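Local atomic coordinates of superoxide dismutase (Methanothermobacter thermautotrophicus, PDB entry 1MA1), a protein that uses one iron ion per subunit to convert toxic superoxide radicals into hydrogen peroxide and molecular oxygen. Residues P23-E28 and W189-W194. Numbering follows the deposited sequence.
Sequences PHISRE and WNIVNW
N190 comes over one face of the H24 imidazole, its CB 3.6 Å from the ring centroid in a CH-pi contact. The amide of N190 is turned nearly parallel to the ring, the two planes 17° apart, and its ND2 is hydrogen-bonded to the backbone O of A187, which helps fix the turn of the amide. P23 backs the other ring face with its CD, near the rim. I191 meets the same ring obliquely, its CG2 3.5 Å from CD2 of H24. With CG1 of I191 wedged between backbone N and carbonyl carbon (chi1 48°), its CD1 meets CD1 of I25 at 3.7 Å, the two side chains crossing at about a right angle. M88 touches both isoleucines. Cutting H24 back to an alanine would probably leave the CB of N190 and the CG2 of I191 facing a gap, with the CD1 contact of I25 and I191 left to join the segments. The contact joins the turn leading into helix 27-57 of the alpha-hairpin domain to the loop between helices 181-188 and 194-202 of the C-terminal domain. No hydrogen bond crosses it, so the two domains meet here through a CH-pi contact and apolar packing.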
ATOM      1  N   PRO A  23       2.729   1.639 -35.488  1.00 26.95           N
ATOM      2  CA  PRO A  23       3.284   0.363 -35.036  1.00 27.14           C
ATOM      3  C   PRO A  23       3.625   0.379 -33.547  1.00 28.15           C
ATOM      4  O   PRO A  23       4.222  -0.567 -33.026  1.00 29.39           O
ATOM      5  CB  PRO A  23       4.527   0.225 -35.893  1.00 27.59           C
ATOM      6  CG  PRO A  23       5.033   1.642 -35.909  1.00 26.14           C
ATOM      7  CD  PRO A  23       3.761   2.429 -36.184  1.00 26.32           C
ATOM      8  N   HIS A  24       3.260   1.463 -32.872  1.00 27.43           N
ATOM      9  CA  HIS A  24       3.754   1.727 -31.523  1.00 24.21           C
ATOM     10  C   HIS A  24       2.990   0.915 -30.492  1.00 23.42           C
ATOM     11  O   HIS A  24       3.584   0.276 -29.636  1.00 21.02           O
ATOM     12  CB  HIS A  24       3.599   3.200 -31.233  1.00 24.00           C
ATOM     13  CG  HIS A  24       4.135   4.072 -32.318  1.00 22.04           C
ATOM     14  ND1 HIS A  24       5.486   4.211 -32.550  1.00 20.82           N
ATOM     15  CD2 HIS A  24       3.511   4.869 -33.215  1.00 19.96           C
ATOM     16  CE1 HIS A  24       5.667   5.064 -33.539  1.00 25.13           C
ATOM     17  NE2 HIS A  24       4.483   5.481 -33.959  1.00 23.22           N
ATOM     18  N   ILE A  25       1.666   0.949 -30.587  1.00 23.78           N
ATOM     19  CA  ILE A  25       0.827  -0.041 -29.925  1.00 23.43           C
ATOM     20  C   ILE A  25       0.037  -0.803 -30.976  1.00 24.21           C
ATOM     21  O   ILE A  25      -0.707  -0.214 -31.775  1.00 24.83           O
ATOM     22  CB  ILE A  25      -0.160   0.633 -28.904  1.00 22.78           C
ATOM     23  CG1 ILE A  25       0.633   1.306 -27.779  1.00 22.19           C
ATOM     24  CG2 ILE A  25      -1.106  -0.410 -28.304  1.00 19.78           C
ATOM     25  CD1 ILE A  25      -0.202   2.160 -26.855  1.00 24.55           C
ATOM     26  N   SER A  26       0.196  -2.119 -30.974  1.00 24.17           N
ATOM     27  CA  SER A  26      -0.421  -2.956 -31.997  1.00 23.28           C
ATOM     28  C   SER A  26      -1.927  -3.060 -31.823  1.00 25.09           C
ATOM     29  O   SER A  26      -2.470  -2.822 -30.744  1.00 26.46           O
ATOM     30  CB  SER A  26       0.168  -4.359 -31.958  1.00 20.31           C
ATOM     31  OG  SER A  26      -0.476  -5.130 -30.973  1.00 15.99           O
ATOM     32  N   ARG A  27      -2.597  -3.439 -32.899  1.00 28.03           N
ATOM     33  CA  ARG A  27      -4.034  -3.614 -32.888  1.00 29.76           C
ATOM     34  C   ARG A  27      -4.422  -4.659 -31.854  1.00 30.62           C
ATOM     35  O   ARG A  27      -5.397  -4.496 -31.109  1.00 29.51           O
ATOM     36  CB  ARG A  27      -4.494  -4.063 -34.259  1.00 31.55           C
ATOM     37  CG  ARG A  27      -6.003  -4.082 -34.449  1.00 39.81           C
ATOM     38  CD  ARG A  27      -6.415  -5.260 -35.290  1.00 43.88           C
ATOM     39  NE  ARG A  27      -5.905  -6.447 -34.624  1.00 53.15           N
ATOM     40  CZ  ARG A  27      -5.873  -7.673 -35.133  1.00 57.58           C
ATOM     41  NH1 ARG A  27      -6.360  -7.908 -36.346  1.00 60.69           N
ATOM     42  NH2 ARG A  27      -5.262  -8.652 -34.463  1.00 59.81           N
ATOM     43  N   GLU A  28      -3.657  -5.743 -31.806  1.00 32.01           N
ATOM     44  CA  GLU A  28      -3.933  -6.800 -30.836  1.00 33.08           C
ATOM     45  C   GLU A  28      -3.783  -6.253 -29.419  1.00 31.82           C
ATOM     46  O   GLU A  28      -4.670  -6.428 -28.575  1.00 31.08           O
ATOM     47  CB  GLU A  28      -2.977  -7.973 -31.017  1.00 36.85           C
ATOM     48  CG  GLU A  28      -3.493  -9.274 -30.386  1.00 43.15           C
ATOM     49  CD  GLU A  28      -2.395 -10.308 -30.157  1.00 47.06           C
ATOM     50  OE1 GLU A  28      -1.538 -10.495 -31.065  1.00 48.88           O
ATOM     51  OE2 GLU A  28      -2.400 -10.937 -29.068  1.00 48.11           O
ATOM     52  N   TRP A 189       5.759   8.172 -26.695  1.00 21.30           N
ATOM     53  CA  TRP A 189       5.926   9.587 -27.007  1.00 22.08           C
ATOM     54  C   TRP A 189       5.637   9.893 -28.473  1.00 23.60           C
ATOM     55  O   TRP A 189       5.476  11.055 -28.853  1.00 25.64           O
ATOM     56  CB  TRP A 189       7.339  10.053 -26.646  1.00 20.50           C
ATOM     57  CG  TRP A 189       7.618   9.939 -25.187  1.00 19.80           C
ATOM     58  CD1 TRP A 189       8.387   8.998 -24.567  1.00 19.69           C
ATOM     59  CD2 TRP A 189       7.085  10.771 -24.148  1.00 17.84           C
ATOM     60  NE1 TRP A 189       8.371   9.196 -23.199  1.00 16.94           N
ATOM     61  CE2 TRP A 189       7.579  10.275 -22.917  1.00 15.23           C
ATOM     62  CE3 TRP A 189       6.236  11.883 -24.137  1.00 16.70           C
ATOM     63  CZ2 TRP A 189       7.251  10.852 -21.691  1.00 12.16           C
ATOM     64  CZ3 TRP A 189       5.908  12.459 -22.909  1.00 15.33           C
ATOM     65  CH2 TRP A 189       6.420  11.938 -21.705  1.00 12.43           C
ATOM     66  N   ASN A 190       5.555   8.846 -29.290  1.00 23.87           N
ATOM     67  CA  ASN A 190       5.155   9.000 -30.680  1.00 24.37           C
ATOM     68  C   ASN A 190       3.658   9.212 -30.845  1.00 24.78           C
ATOM     69  O   ASN A 190       3.215   9.691 -31.884  1.00 26.47           O
ATOM     70  CB  ASN A 190       5.567   7.779 -31.491  1.00 26.10           C
ATOM     71  CG  ASN A 190       7.063   7.648 -31.613  1.00 25.99           C
ATOM     72  OD1 ASN A 190       7.698   8.486 -32.231  1.00 27.27           O
ATOM     73  ND2 ASN A 190       7.633   6.598 -31.025  1.00 25.19           N
ATOM     74  N   ILE A 191       2.879   8.852 -29.833  1.00 23.52           N
ATOM     75  CA  ILE A 191       1.435   8.880 -29.977  1.00 22.64           C
ATOM     76  C   ILE A 191       0.715   9.694 -28.902  1.00 24.95           C
ATOM     77  O   ILE A 191      -0.511   9.668 -28.828  1.00 25.07           O
ATOM     78  CB  ILE A 191       0.876   7.448 -30.003  1.00 21.30           C
ATOM     79  CG1 ILE A 191       1.465   6.623 -28.839  1.00 16.11           C
ATOM     80  CG2 ILE A 191       1.215   6.809 -31.330  1.00 19.44           C
ATOM     81  CD1 ILE A 191       0.813   5.275 -28.627  1.00  8.62           C
ATOM     82  N   VAL A 192       1.468  10.423 -28.079  1.00 25.82           N
ATOM     83  CA  VAL A 192       0.856  11.371 -27.152  1.00 26.49           C
ATOM     84  C   VAL A 192       0.034  12.411 -27.916  1.00 26.06           C
ATOM     85  O   VAL A 192       0.527  13.047 -28.844  1.00 26.54           O
ATOM     86  CB  VAL A 192       1.923  12.133 -26.305  1.00 27.23           C
ATOM     87  CG1 VAL A 192       1.253  12.910 -25.161  1.00 24.85           C
ATOM     88  CG2 VAL A 192       2.921  11.158 -25.760  1.00 28.99           C
ATOM     89  N   ASN A 193      -1.217  12.589 -27.511  1.00 25.52           N
ATOM     90  CA  ASN A 193      -2.054  13.654 -28.053  1.00 24.03           C
ATOM     91  C   ASN A 193      -1.935  14.931 -27.211  1.00 24.51           C
ATOM     92  O   ASN A 193      -2.687  15.139 -26.252  1.00 23.38           O
ATOM     93  CB  ASN A 193      -3.515  13.195 -28.092  1.00 22.73           C
ATOM     94  CG  ASN A 193      -4.424  14.181 -28.817  1.00 22.18           C
ATOM     95  OD1 ASN A 193      -4.106  15.359 -28.945  1.00 20.73           O
ATOM     96  ND2 ASN A 193      -5.571  13.700 -29.272  1.00 21.88           N
ATOM     97  N   TRP A 194      -0.993  15.798 -27.574  1.00 24.37           N
ATOM     98  CA  TRP A 194      -0.774  17.014 -26.801  1.00 23.94           C
ATOM     99  C   TRP A 194      -1.946  17.999 -26.886  1.00 24.03           C
ATOM    100  O   TRP A 194      -2.167  18.783 -25.963  1.00 23.92           O
ATOM    101  CB  TRP A 194       0.530  17.701 -27.233  1.00 21.56           C
ATOM    102  CG  TRP A 194       1.754  16.945 -26.815  1.00 22.06           C
ATOM    103  CD1 TRP A 194       2.684  16.359 -27.635  1.00 21.04           C
ATOM    104  CD2 TRP A 194       2.152  16.634 -25.473  1.00 21.31           C
ATOM    105  NE1 TRP A 194       3.624  15.699 -26.887  1.00 19.97           N
ATOM    106  CE2 TRP A 194       3.328  15.849 -25.559  1.00 21.14           C
ATOM    107  CE3 TRP A 194       1.631  16.940 -24.208  1.00 20.82           C
ATOM    108  CZ2 TRP A 194       3.989  15.357 -24.422  1.00 19.52           C
ATOM    109  CZ3 TRP A 194       2.288  16.449 -23.073  1.00 19.58           C
ATOM    110  CH2 TRP A 194       3.456  15.666 -23.195  1.00 20.05           C
TER